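Local coordinates for DUAL specificity protein phosphatase 14 (Homo sapiens, PDB 2WGP) that removes phosphate from tyrosine, serine and threonine residues of proteins, inactivating the MAP kinases ERK, JNK and p38 and dampening T-cell receptor signalling through TAB1, at residues 29-35 / 121-125; 52-58 / 104-110; 58-62 / 110-116. All coordinates share one frame. Residues are numbered along the deposited sequence.

Contact 1: residues 29-35 / 121-125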
ATOM      1  N   ILE A  29     -26.229 -26.821  -9.035  1.00 25.34           N
ATOM      2  CA  ILE A  29     -26.732 -25.421  -9.036  1.00 25.73           C
ATOM      3  C   ILE A  29     -27.913 -25.253  -9.990  1.00 25.75           C
ATOM      4  O   ILE A  29     -28.925 -24.653  -9.635  1.00 26.10           O
ATOM      5  CB  ILE A  29     -25.594 -24.411  -9.429  1.00 26.08           C
ATOM      6  CG1 ILE A  29     -24.347 -24.612  -8.544  1.00 25.41           C
ATOM      7  CG2 ILE A  29     -26.089 -22.936  -9.359  1.00 25.42           C
ATOM      8  CD1 ILE A  29     -24.592 -24.848  -7.033  1.00 26.77           C
ATOM      9  N   THR A  30     -27.785 -25.798 -11.192  1.00 26.09           N
ATOM     10  CA  THR A  30     -28.887 -25.841 -12.156  1.00 26.68           C
ATOM     11  C   THR A  30     -28.878 -27.220 -12.790  1.00 27.32           C
ATOM     12  O   THR A  30     -27.978 -27.997 -12.516  1.00 28.24           O
ATOM     13  CB  THR A  30     -28.743 -24.765 -13.260  1.00 25.98           C
ATOM     14  OG1 THR A  30     -27.758 -25.192 -14.197  1.00 24.89           O
ATOM     15  CG2 THR A  30     -28.340 -23.420 -12.680  1.00 27.15           C
ATOM     16  N   SER A  31     -29.833 -27.507 -13.675  1.00 28.39           N
ATOM     17  CA  SER A  31     -29.861 -28.782 -14.411  1.00 29.13           C
ATOM     18  C   SER A  31     -28.550 -29.111 -15.159  1.00 29.11           C
ATOM     19  O   SER A  31     -28.197 -30.282 -15.322  1.00 30.16           O
ATOM     20  CB  SER A  31     -31.077 -28.840 -15.365  1.00 30.21           C
ATOM     21  OG  SER A  31     -30.967 -27.946 -16.477  1.00 33.02           O
ATOM     22  N   SER A  32     -27.805 -28.087 -15.567  1.00 27.60           N
ATOM     23  CA  SER A  32     -26.612 -28.285 -16.372  1.00 27.83           C
ATOM     24  C   SER A  32     -25.334 -27.724 -15.739  1.00 26.61           C
ATOM     25  O   SER A  32     -24.327 -27.557 -16.435  1.00 26.04           O
ATOM     26  CB  SER A  32     -26.838 -27.611 -17.719  1.00 28.19           C
ATOM     27  OG  SER A  32     -26.805 -26.210 -17.545  1.00 30.59           O
ATOM     28  N   LEU A  33     -25.375 -27.434 -14.435  1.00 25.44           N
ATOM     29  CA  LEU A  33     -24.228 -26.809 -13.761  1.00 24.69           C
ATOM     30  C   LEU A  33     -24.047 -27.382 -12.379  1.00 24.66           C
ATOM     31  O   LEU A  33     -24.979 -27.367 -11.548  1.00 24.06           O
ATOM     32  CB  LEU A  33     -24.357 -25.269 -13.686  1.00 24.67           C
ATOM     33  CG  LEU A  33     -23.261 -24.480 -12.945  1.00 24.38           C
ATOM     34  CD1 LEU A  33     -21.925 -24.586 -13.667  1.00 24.07           C
ATOM     35  CD2 LEU A  33     -23.636 -23.011 -12.745  1.00 24.90           C
ATOM     36  N   PHE A  34     -22.823 -27.858 -12.140  1.00 24.23           N
ATOM     37  CA  PHE A  34     -22.427 -28.343 -10.842  1.00 24.72           C
ATOM     38  C   PHE A  34     -21.171 -27.602 -10.397  1.00 24.72           C
ATOM     39  O   PHE A  34     -20.343 -27.179 -11.225  1.00 24.89           O
ATOM     40  CB  PHE A  34     -22.147 -29.839 -10.892  1.00 24.18           C
ATOM     41  CG  PHE A  34     -23.339 -30.658 -11.306  1.00 24.95           C
ATOM     42  CD1 PHE A  34     -24.103 -31.335 -10.342  1.00 25.83           C
ATOM     43  CD2 PHE A  34     -23.699 -30.765 -12.649  1.00 25.54           C
ATOM     44  CE1 PHE A  34     -25.209 -32.101 -10.723  1.00 24.96           C
ATOM     45  CE2 PHE A  34     -24.816 -31.512 -13.022  1.00 25.95           C
ATOM     46  CZ  PHE A  34     -25.565 -32.172 -12.053  1.00 23.89           C
ATOM     47  N   LEU A  35     -21.022 -27.478  -9.083  1.00 25.44           N
ATOM     48  CA  LEU A  35     -19.863 -26.855  -8.456  1.00 26.37           C
ATOM     49  C   LEU A  35     -19.194 -27.885  -7.541  1.00 26.59           C
ATOM     50  O   LEU A  35     -19.880 -28.649  -6.836  1.00 25.37           O
ATOM     51  CB  LEU A  35     -20.343 -25.666  -7.628  1.00 29.03           C
ATOM     52  CG  LEU A  35     -19.446 -24.871  -6.698  1.00 28.53           C
ATOM     53  CD1 LEU A  35     -20.203 -23.709  -6.108  1.00 30.69           C
ATOM     54  CD2 LEU A  35     -18.837 -25.734  -5.593  1.00 34.98           C
ATOM     55  N   CYS A 121     -19.733 -19.517 -10.836  1.00 22.72           N
ATOM     56  CA  CYS A 121     -21.150 -19.928 -10.857  1.00 22.52           C
ATOM     57  C   CYS A 121     -22.090 -18.754 -10.581  1.00 22.90           C
ATOM     58  O   CYS A 121     -23.110 -18.614 -11.264  1.00 22.77           O
ATOM     59  CB  CYS A 121     -21.416 -21.079  -9.881  1.00 22.33           C
ATOM     60  SG  CYS A 121     -20.630 -22.601 -10.323  1.00 23.80           S
ATOM     61  N   ILE A 122     -21.741 -17.907  -9.611  1.00 22.95           N
ATOM     62  CA  ILE A 122     -22.553 -16.721  -9.308  1.00 23.16           C
ATOM     63  C   ILE A 122     -22.631 -15.788 -10.526  1.00 23.02           C
ATOM     64  O   ILE A 122     -23.711 -15.261 -10.860  1.00 22.53           O
ATOM     65  CB  ILE A 122     -22.026 -15.953  -8.049  1.00 23.22           C
ATOM     66  CG1 ILE A 122     -22.287 -16.766  -6.774  1.00 23.22           C
ATOM     67  CG2 ILE A 122     -22.693 -14.593  -7.926  1.00 22.56           C
ATOM     68  CD1 ILE A 122     -21.444 -16.314  -5.522  1.00 24.12           C
ATOM     69  N   ALA A 123     -21.497 -15.618 -11.213  1.00 23.11           N
ATOM     70  CA  ALA A 123     -21.461 -14.752 -12.391  1.00 22.70           C
ATOM     71  C   ALA A 123     -22.373 -15.326 -13.498  1.00 22.58           C
ATOM     72  O   ALA A 123     -23.134 -14.583 -14.130  1.00 22.06           O
ATOM     73  CB  ALA A 123     -20.016 -14.579 -12.887  1.00 22.61           C
ATOM     74  N   TYR A 124     -22.306 -16.640 -13.706  1.00 22.85           N
ATOM     75  CA  TYR A 124     -23.162 -17.345 -14.676  1.00 23.65           C
ATOM     76  C   TYR A 124     -24.664 -17.170 -14.387  1.00 23.59           C
ATOM     77  O   TYR A 124     -25.450 -16.853 -15.287  1.00 23.59           O
ATOM     78  CB  TYR A 124     -22.811 -18.852 -14.729  1.00 24.63           C
ATOM     79  CG  TYR A 124     -23.848 -19.670 -15.445  1.00 24.24           C
ATOM     80  CD1 TYR A 124     -23.912 -19.681 -16.850  1.00 23.98           C
ATOM     81  CD2 TYR A 124     -24.813 -20.392 -14.728  1.00 25.68           C
ATOM     82  CE1 TYR A 124     -24.877 -20.405 -17.516  1.00 24.69           C
ATOM     83  CE2 TYR A 124     -25.812 -21.103 -15.389  1.00 25.31           C
ATOM     84  CZ  TYR A 124     -25.837 -21.114 -16.777  1.00 25.48           C
ATOM     85  OH  TYR A 124     -26.794 -21.839 -17.429  1.00 25.93           O
ATOM     86  N   LEU A 125     -25.050 -17.369 -13.136  1.00 23.10           N
ATOM     87  CA  LEU A 125     -26.444 -17.185 -12.709  1.00 23.30           C
ATOM     88  C   LEU A 125     -26.971 -15.768 -12.984  1.00 23.55           C
ATOM     89  O   LEU A 125     -28.097 -15.607 -13.445  1.00 23.62           O
ATOM     90  CB  LEU A 125     -26.603 -17.525 -11.227  1.00 23.28           C
ATOM     91  CG  LEU A 125     -26.485 -18.997 -10.796  1.00 22.97           C
ATOM     92  CD1 LEU A 125     -26.640 -19.090  -9.258  1.00 23.96           C
ATOM     93  CD2 LEU A 125     -27.513 -19.896 -11.510  1.00 24.27           C
TER
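This is a buried apolar contact between a sheet and a helix: the turn and strand at 29-35 lie against one flank of helix 116-129 in the interior of the phosphatase domain. Strand 33-35 and helix segment 121-125 run nearly antiparallel, at 154°, with axes 10.6 Å apart, and all the bonding between them is van der Waals. L33 contributes most from the strand side. Its CD2 sits 3.9 Å from C121 SG and 3.5 Å from Y124 CD2, so one methyl fills the gap between two residues a helical turn apart. Farther along the strand, L35 CB lies 4.1 Å from the same C121 SG, while F34 between them points to the other face of the sheet, toward R50 and I52. In the cysteine-based phosphatase fold a central sheet is flanked by helices, and helix 116-129 is the one that follows the catalytic loop; here it is held against the strand next to the one leading into that loop. I29 and T30 both face L33 in a classic beta bulge, and a type I turn runs from T30 to L33, tightened by an ST turn in which S32 N donates to T30 OG1 at 3.2 Å. The bulge lets both I29 and T30 direct their CB atoms at the helix: I29 CG2 meets L125 CD1 at 3.9 Å, and T30 CG2 meets L125 CD2 at 3.8 Å and approaches the edge of the Y124 ring. I96 of helix 89-101 packs on both L33 and Y124, and W139 touches L125 from helix 133-143.

Contact 2: residues 52-58 / 104-110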
ATOM      1  N   ILE A  52     -22.404 -35.054 -16.661  1.00 28.12           N
ATOM      2  CA  ILE A  52     -21.378 -34.035 -16.855  1.00 27.52           C
ATOM      3  C   ILE A  52     -20.550 -34.380 -18.097  1.00 27.06           C
ATOM      4  O   ILE A  52     -20.091 -35.514 -18.270  1.00 26.31           O
ATOM      5  CB  ILE A  52     -20.500 -33.835 -15.579  1.00 27.80           C
ATOM      6  CG1 ILE A  52     -21.344 -33.170 -14.471  1.00 28.51           C
ATOM      7  CG2 ILE A  52     -19.224 -32.965 -15.884  1.00 26.50           C
ATOM      8  CD1 ILE A  52     -20.798 -33.310 -13.062  1.00 28.21           C
ATOM      9  N   THR A  53     -20.437 -33.398 -18.981  1.00 26.19           N
ATOM     10  CA  THR A  53     -19.720 -33.537 -20.245  1.00 25.56           C
ATOM     11  C   THR A  53     -18.520 -32.578 -20.351  1.00 25.59           C
ATOM     12  O   THR A  53     -17.626 -32.786 -21.176  1.00 25.01           O
ATOM     13  CB  THR A  53     -20.679 -33.266 -21.426  1.00 25.59           C
ATOM     14  OG1 THR A  53     -21.256 -31.964 -21.278  1.00 24.68           O
ATOM     15  CG2 THR A  53     -21.787 -34.331 -21.470  1.00 24.59           C
ATOM     16  N   CYS A  54     -18.525 -31.527 -19.524  1.00 25.37           N
ATOM     17  CA  CYS A  54     -17.512 -30.494 -19.563  1.00 25.46           C
ATOM     18  C   CYS A  54     -17.043 -30.165 -18.159  1.00 24.96           C
ATOM     19  O   CYS A  54     -17.867 -29.999 -17.231  1.00 24.83           O
ATOM     20  CB  CYS A  54     -18.073 -29.247 -20.213  1.00 25.25           C
ATOM     21  SG  CYS A  54     -16.928 -27.861 -20.321  1.00 28.73           S
ATOM     22  N   ILE A  55     -15.722 -30.136 -17.992  1.00 24.39           N
ATOM     23  CA  ILE A  55     -15.092 -29.770 -16.719  1.00 24.73           C
ATOM     24  C   ILE A  55     -14.295 -28.467 -16.876  1.00 24.58           C
ATOM     25  O   ILE A  55     -13.333 -28.384 -17.670  1.00 24.68           O
ATOM     26  CB  ILE A  55     -14.149 -30.889 -16.181  1.00 24.29           C
ATOM     27  CG1 ILE A  55     -14.907 -32.214 -16.000  1.00 26.07           C
ATOM     28  CG2 ILE A  55     -13.504 -30.475 -14.851  1.00 25.04           C
ATOM     29  CD1 ILE A  55     -13.999 -33.406 -15.599  1.00 25.72           C
ATOM     30  N   VAL A  56     -14.712 -27.463 -16.099  1.00 25.15           N
ATOM     31  CA  VAL A  56     -14.003 -26.196 -15.957  1.00 24.85           C
ATOM     32  C   VAL A  56     -13.161 -26.269 -14.687  1.00 24.48           C
ATOM     33  O   VAL A  56     -13.670 -26.239 -13.554  1.00 24.20           O
ATOM     34  CB  VAL A  56     -14.960 -24.975 -15.909  1.00 24.94           C
ATOM     35  CG1 VAL A  56     -14.177 -23.703 -15.747  1.00 24.00           C
ATOM     36  CG2 VAL A  56     -15.811 -24.882 -17.176  1.00 24.15           C
ATOM     37  N   ASN A  57     -11.870 -26.370 -14.897  1.00 23.74           N
ATOM     38  CA  ASN A  57     -10.897 -26.419 -13.816  1.00 23.92           C
ATOM     39  C   ASN A  57     -10.412 -24.995 -13.503  1.00 24.16           C
ATOM     40  O   ASN A  57      -9.505 -24.486 -14.168  1.00 25.03           O
ATOM     41  CB  ASN A  57      -9.746 -27.342 -14.218  1.00 24.09           C
ATOM     42  CG  ASN A  57      -8.671 -27.413 -13.188  1.00 24.38           C
ATOM     43  OD1 ASN A  57      -8.783 -26.795 -12.125  1.00 27.46           O
ATOM     44  ND2 ASN A  57      -7.609 -28.156 -13.483  1.00 24.55           N
ATOM     45  N   ALA A  58     -11.050 -24.359 -12.510  1.00 23.75           N
ATOM     46  CA  ALA A  58     -10.714 -22.982 -12.090  1.00 24.66           C
ATOM     47  C   ALA A  58      -9.569 -22.929 -11.077  1.00 24.74           C
ATOM     48  O   ALA A  58      -9.682 -22.289 -10.016  1.00 26.40           O
ATOM     49  CB  ALA A  58     -11.955 -22.260 -11.552  1.00 23.40           C
ATOM     50  N   GLY A 104     -25.563 -30.875 -22.612  1.00 25.41           N
ATOM     51  CA  GLY A 104     -24.610 -31.458 -21.708  1.00 24.78           C
ATOM     52  C   GLY A 104     -24.710 -30.776 -20.354  1.00 24.07           C
ATOM     53  O   GLY A 104     -25.709 -30.099 -20.021  1.00 23.17           O
ATOM     54  N   ALA A 105     -23.669 -30.952 -19.566  1.00 22.67           N
ATOM     55  CA  ALA A 105     -23.608 -30.331 -18.249  1.00 23.06           C
ATOM     56  C   ALA A 105     -22.158 -30.065 -17.861  1.00 23.18           C
ATOM     57  O   ALA A 105     -21.243 -30.766 -18.282  1.00 23.00           O
ATOM     58  CB  ALA A 105     -24.310 -31.212 -17.209  1.00 22.32           C
ATOM     59  N   THR A 106     -21.972 -29.012 -17.077  1.00 23.09           N
ATOM     60  CA  THR A 106     -20.651 -28.548 -16.709  1.00 22.96           C
ATOM     61  C   THR A 106     -20.420 -28.663 -15.203  1.00 22.92           C
ATOM     62  O   THR A 106     -21.279 -28.306 -14.397  1.00 22.01           O
ATOM     63  CB  THR A 106     -20.441 -27.073 -17.184  1.00 22.90           C
ATOM     64  OG1 THR A 106     -20.627 -26.992 -18.617  1.00 21.79           O
ATOM     65  CG2 THR A 106     -19.053 -26.578 -16.820  1.00 22.35           C
ATOM     66  N   LEU A 107     -19.235 -29.155 -14.839  1.00 22.82           N
ATOM     67  CA  LEU A 107     -18.723 -29.017 -13.501  1.00 22.44           C
ATOM     68  C   LEU A 107     -17.686 -27.912 -13.468  1.00 22.09           C
ATOM     69  O   LEU A 107     -16.685 -27.951 -14.199  1.00 22.90           O
ATOM     70  CB  LEU A 107     -18.104 -30.304 -13.005  1.00 22.86           C
ATOM     71  CG  LEU A 107     -17.334 -30.200 -11.686  1.00 22.33           C
ATOM     72  CD1 LEU A 107     -18.292 -30.020 -10.469  1.00 20.69           C
ATOM     73  CD2 LEU A 107     -16.454 -31.458 -11.547  1.00 21.05           C
ATOM     74  N   VAL A 108     -17.935 -26.909 -12.641  1.00 21.93           N
ATOM     75  CA  VAL A 108     -16.934 -25.888 -12.372  1.00 21.73           C
ATOM     76  C   VAL A 108     -16.352 -26.248 -11.019  1.00 22.02           C
ATOM     77  O   VAL A 108     -17.084 -26.253  -9.999  1.00 22.17           O
ATOM     78  CB  VAL A 108     -17.481 -24.442 -12.361  1.00 21.50           C
ATOM     79  CG1 VAL A 108     -16.314 -23.456 -12.117  1.00 21.66           C
ATOM     80  CG2 VAL A 108     -18.275 -24.101 -13.688  1.00 22.18           C
ATOM     81  N   HIS A 109     -15.057 -26.581 -11.012  1.00 22.03           N
ATOM     82  CA  HIS A 109     -14.376 -26.966  -9.773  1.00 22.21           C
ATOM     83  C   HIS A 109     -13.191 -26.063  -9.491  1.00 22.37           C
ATOM     84  O   HIS A 109     -12.608 -25.445 -10.405  1.00 23.24           O
ATOM     85  CB  HIS A 109     -13.966 -28.459  -9.737  1.00 22.29           C
ATOM     86  CG  HIS A 109     -12.669 -28.788 -10.427  1.00 24.77           C
ATOM     87  ND1 HIS A 109     -11.429 -28.576  -9.846  1.00 23.07           N
ATOM     88  CD2 HIS A 109     -12.429 -29.367 -11.629  1.00 24.90           C
ATOM     89  CE1 HIS A 109     -10.487 -28.984 -10.682  1.00 26.19           C
ATOM     90  NE2 HIS A 109     -11.065 -29.467 -11.769  1.00 24.84           N
ATOM     91  N   CYS A 110     -12.839 -25.983  -8.219  1.00 22.17           N
ATOM     92  CA  CYS A 110     -11.581 -25.363  -7.806  1.00 22.40           C
ATOM     93  C   CYS A 110     -10.889 -26.373  -6.884  1.00 23.15           C
ATOM     94  O   CYS A 110     -10.915 -27.572  -7.180  1.00 24.59           O
ATOM     95  CB  CYS A 110     -11.855 -23.994  -7.181  1.00 22.72           C
ATOM     96  SG  CYS A 110     -13.185 -23.915  -5.972  1.00 23.46           S
TER
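Strands 54-57 and 106-109 run parallel, their axes 4.7 Å apart and 15° off alignment, with C54, I55, V56 and N57 opposite T106, L107, V108 and H109. The ladder is regular: L107 N to C54 O 2.9 Å, V56 N to L107 O 2.8 Å, H109 N to V56 O 2.9 Å and A58 N to H109 O 2.8 Å. At its start A105 O accepts from both T53 N (2.8 Å) and C54 N (3.1 Å), and A105 N donates to T53 OG1 at 3.1 Å. These are inner strands of the phosphatase sheet, and the second delivers C110, the phosphocysteine nucleophile, at its C-terminal end. On one face V56 CG2 packs on T106 CG2 at 3.7 Å and V56 CB on V108 CG2 at 4.1 Å, beneath helices 89-101 and 116-129. The other face carries I55, L107, N57 and H109. N57 CA makes a CH-pi contact 4.0 Å from the centroid of the H109 ring, whose ND1 donates to C110 O at 2.9 Å.

Contact 3: residues 58-62 / 110-116. With PO4 (phosphate ion), chain C.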
ATOM      1  N   ALA A  58     -11.050 -24.359 -12.510  1.00 23.75           N
ATOM      2  CA  ALA A  58     -10.714 -22.982 -12.090  1.00 24.66           C
ATOM      3  C   ALA A  58      -9.569 -22.929 -11.077  1.00 24.74           C
ATOM      4  O   ALA A  58      -9.682 -22.289 -10.016  1.00 26.40           O
ATOM      5  CB  ALA A  58     -11.955 -22.260 -11.552  1.00 23.40           C
ATOM      6  N   THR A  59      -8.474 -23.617 -11.383  1.00 24.68           N
ATOM      7  CA  THR A  59      -7.275 -23.579 -10.561  1.00 25.19           C
ATOM      8  C   THR A  59      -6.051 -23.571 -11.427  1.00 25.10           C
ATOM      9  O   THR A  59      -6.065 -24.099 -12.552  1.00 26.47           O
ATOM     10  CB  THR A  59      -7.135 -24.814  -9.626  1.00 25.71           C
ATOM     11  OG1 THR A  59      -6.671 -25.945 -10.376  1.00 25.80           O
ATOM     12  CG2 THR A  59      -8.458 -25.137  -8.935  1.00 26.01           C
ATOM     13  N   ILE A  60      -5.004 -22.953 -10.904  1.00 24.51           N
ATOM     14  CA  ILE A  60      -3.696 -23.055 -11.500  0.50 24.14           C
ATOM     15  C   ILE A  60      -3.049 -24.384 -11.063  1.00 24.08           C
ATOM     16  O   ILE A  60      -2.415 -25.068 -11.865  1.00 23.93           O
ATOM     17  CB  ILE A  60      -2.854 -21.783 -11.164  0.50 23.57           C
ATOM     18  CG1 ILE A  60      -1.460 -21.831 -11.800  0.50 23.27           C
ATOM     19  CG2 ILE A  60      -2.756 -21.542  -9.651  0.50 23.45           C
ATOM     20  CD1 ILE A  60      -0.817 -20.471 -11.849  0.50 22.09           C
ATOM     21  N   GLU A  61      -3.266 -24.749  -9.800  1.00 24.40           N
ATOM     22  CA  GLU A  61      -2.454 -25.742  -9.128  1.00 24.62           C
ATOM     23  C   GLU A  61      -2.873 -27.205  -9.255  1.00 25.25           C
ATOM     24  O   GLU A  61      -2.078 -28.094  -8.943  1.00 24.69           O
ATOM     25  CB  GLU A  61      -2.278 -25.350  -7.642  1.00 25.12           C
ATOM     26  CG  GLU A  61      -3.473 -25.619  -6.685  1.00 24.57           C
ATOM     27  CD  GLU A  61      -4.549 -24.527  -6.668  1.00 25.44           C
ATOM     28  OE1 GLU A  61      -4.552 -23.610  -7.524  1.00 23.00           O
ATOM     29  OE2 GLU A  61      -5.433 -24.608  -5.785  1.00 24.64           O
ATOM     30  N   ILE A  62      -4.102 -27.443  -9.704  1.00 24.91           N
ATOM     31  CA  ILE A  62      -4.594 -28.796  -9.978  1.00 26.06           C
ATOM     32  C   ILE A  62      -4.527 -29.073 -11.493  1.00 26.34           C
ATOM     33  O   ILE A  62      -5.154 -28.367 -12.285  1.00 26.07           O
ATOM     34  CB  ILE A  62      -6.054 -29.005  -9.505  1.00 26.63           C
ATOM     35  CG1 ILE A  62      -6.197 -28.622  -8.037  1.00 27.04           C
ATOM     36  CG2 ILE A  62      -6.537 -30.472  -9.785  1.00 26.05           C
ATOM     37  CD1 ILE A  62      -7.600 -28.911  -7.435  1.00 29.45           C
ATOM     38  N   CYS A 110     -12.839 -25.983  -8.219  1.00 22.17           N
ATOM     39  CA  CYS A 110     -11.581 -25.363  -7.806  1.00 22.40           C
ATOM     40  C   CYS A 110     -10.889 -26.373  -6.884  1.00 23.15           C
ATOM     41  O   CYS A 110     -10.915 -27.572  -7.180  1.00 24.59           O
ATOM     42  CB  CYS A 110     -11.855 -23.994  -7.181  1.00 22.72           C
ATOM     43  SG  CYS A 110     -13.185 -23.915  -5.972  1.00 23.46           S
ATOM     44  N   ALA A 111     -10.275 -25.928  -5.785  1.00 23.55           N
ATOM     45  CA  ALA A 111      -9.629 -26.825  -4.825  1.00 22.95           C
ATOM     46  C   ALA A 111     -10.624 -27.162  -3.714  1.00 22.57           C
ATOM     47  O   ALA A 111     -11.037 -28.303  -3.566  1.00 21.99           O
ATOM     48  CB  ALA A 111      -8.352 -26.180  -4.232  1.00 22.30           C
ATOM     49  N   ALA A 112     -11.082 -26.122  -3.029  1.00 22.33           N
ATOM     50  CA  ALA A 112     -11.956 -26.239  -1.864  1.00 22.64           C
ATOM     51  C   ALA A 112     -13.447 -26.180  -2.167  1.00 22.21           C
ATOM     52  O   ALA A 112     -14.258 -26.463  -1.303  1.00 22.66           O
ATOM     53  CB  ALA A 112     -11.570 -25.144  -0.817  1.00 21.38           C
ATOM     54  N   GLY A 113     -13.829 -25.830  -3.388  1.00 23.08           N
ATOM     55  CA  GLY A 113     -15.235 -25.631  -3.691  1.00 23.06           C
ATOM     56  C   GLY A 113     -15.875 -24.480  -2.912  1.00 22.88           C
ATOM     57  O   GLY A 113     -17.092 -24.469  -2.707  1.00 23.46           O
ATOM     58  N   VAL A 114     -15.066 -23.496  -2.518  1.00 22.12           N
ATOM     59  CA  VAL A 114     -15.488 -22.405  -1.652  1.00 21.76           C
ATOM     60  C   VAL A 114     -15.532 -21.012  -2.343  1.00 21.83           C
ATOM     61  O   VAL A 114     -16.480 -20.233  -2.155  1.00 21.53           O
ATOM     62  CB  VAL A 114     -14.552 -22.371  -0.387  1.00 21.25           C
ATOM     63  CG1 VAL A 114     -14.718 -21.097   0.416  1.00 21.96           C
ATOM     64  CG2 VAL A 114     -14.813 -23.572   0.505  1.00 21.32           C
ATOM     65  N   SER A 115     -14.491 -20.688  -3.114  1.00 22.46           N
ATOM     66  CA  SER A 115     -14.259 -19.323  -3.583  1.00 21.92           C
ATOM     67  C   SER A 115     -14.209 -19.200  -5.121  1.00 22.23           C
ATOM     68  O   SER A 115     -15.122 -18.624  -5.718  1.00 21.49           O
ATOM     69  CB  SER A 115     -12.996 -18.755  -2.928  1.00 22.61           C
ATOM     70  OG  SER A 115     -12.696 -17.443  -3.392  1.00 22.85           O
ATOM     71  N   ARG A 116     -13.196 -19.773  -5.759  1.00 21.88           N
ATOM     72  CA  ARG A 116     -13.038 -19.604  -7.213  1.00 22.54           C
ATOM     73  C   ARG A 116     -14.246 -20.136  -8.009  1.00 21.44           C
ATOM     74  O   ARG A 116     -14.820 -19.409  -8.827  1.00 21.96           O
ATOM     75  CB  ARG A 116     -11.736 -20.244  -7.732  1.00 22.29           C
ATOM     76  CG  ARG A 116     -10.468 -19.449  -7.423  1.00 23.53           C
ATOM     77  CD  ARG A 116      -9.213 -20.254  -7.716  1.00 22.31           C
ATOM     78  NE  ARG A 116      -9.035 -21.326  -6.738  1.00 24.03           N
ATOM     79  CZ  ARG A 116      -7.942 -22.082  -6.633  1.00 22.49           C
ATOM     80  NH1 ARG A 116      -6.919 -21.946  -7.463  1.00 23.50           N
ATOM     81  NH2 ARG A 116      -7.912 -23.038  -5.734  1.00 21.35           N
TER
HETATM   82  P   PO4 C 200     -10.868 -22.210  -3.564  1.00 19.16           P
HETATM   83  O1  PO4 C 200     -10.856 -21.144  -4.623  1.00 17.20           O
HETATM   84  O2  PO4 C 200     -10.089 -23.462  -3.855  1.00 17.27           O
HETATM   85  O3  PO4 C 200     -12.306 -22.670  -3.337  1.00 19.72           O
HETATM   86  O4  PO4 C 200     -10.382 -21.639  -2.232  1.00 19.98           O
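The phosphate-binding loop of the protein tyrosine phosphatases, the CX5R signature spanning C110 to R116, is held here against the loop 58-62 that follows strand 54-57. C110 is the nucleophile that forms the phosphocysteine intermediate, and a phosphate ion, probably from the crystallisation liquor, fills the cradle, with its O3 3.0 Å from C110 SG. Backbone amides point into the loop to hold it: A111 N and A112 N donate to phosphate O2 at 3.1 and 3.0 Å, V114 N and S115 N to O3 at 3.0 Å each, and R116 N to O1 at 2.9 Å. G113, with phi at 63°, helps the chain curl round the anion. R116 adds its side chain, NE to phosphate O1 at 2.8 Å and NH2 to O2 at 2.9 Å. From loop 58-62, E61 forms a two-pronged salt bridge with this arginine, R116 NH1 to E61 OE1 and R116 NH2 to E61 OE2 at 2.9 Å each, and the carbonyl of L77 takes a further bond from NH1. T59 CG2 lies over a face of the guanidinium and also reaches C110 CA at 3.3 Å. Beside it, I62 CD1 sits 3.6 Å from C110 O and 4.3 Å from A111 CB, while T59 OG1, hydrogen-bonded to N57 OD1, also accepts from I62 N at 3.0 Å in an ST motif. E61 takes the NH1 and NH2 edge of the guanidinium and phosphate the adjacent NE and NH2 edge, so two anions hold the group in place, a geometry suited to binding a substrate's phosphoryl group.

From the N terminus, the chain passes first through 29-35, whose partner at 121-125 comes 86 residues later, so contact 1 closes the longest loop and encloses the other two. Within it the chain forms 52-58 and runs straight on into 58-62. It returns through 104-110 and then 110-116, so contacts 2 and 3 cross, sharing A58 and C110. Strand 106-109 lies between strands 33-36 and 54-57; F34 pairs with T106 and V108, which joins contact 1 to contact 2. N57 ND2 bonds to I62 O at 2.7 Å, joining contact 2 to contact 3. Helix 116-129, starting at the phosphate loop, carries the chain back to contact 1.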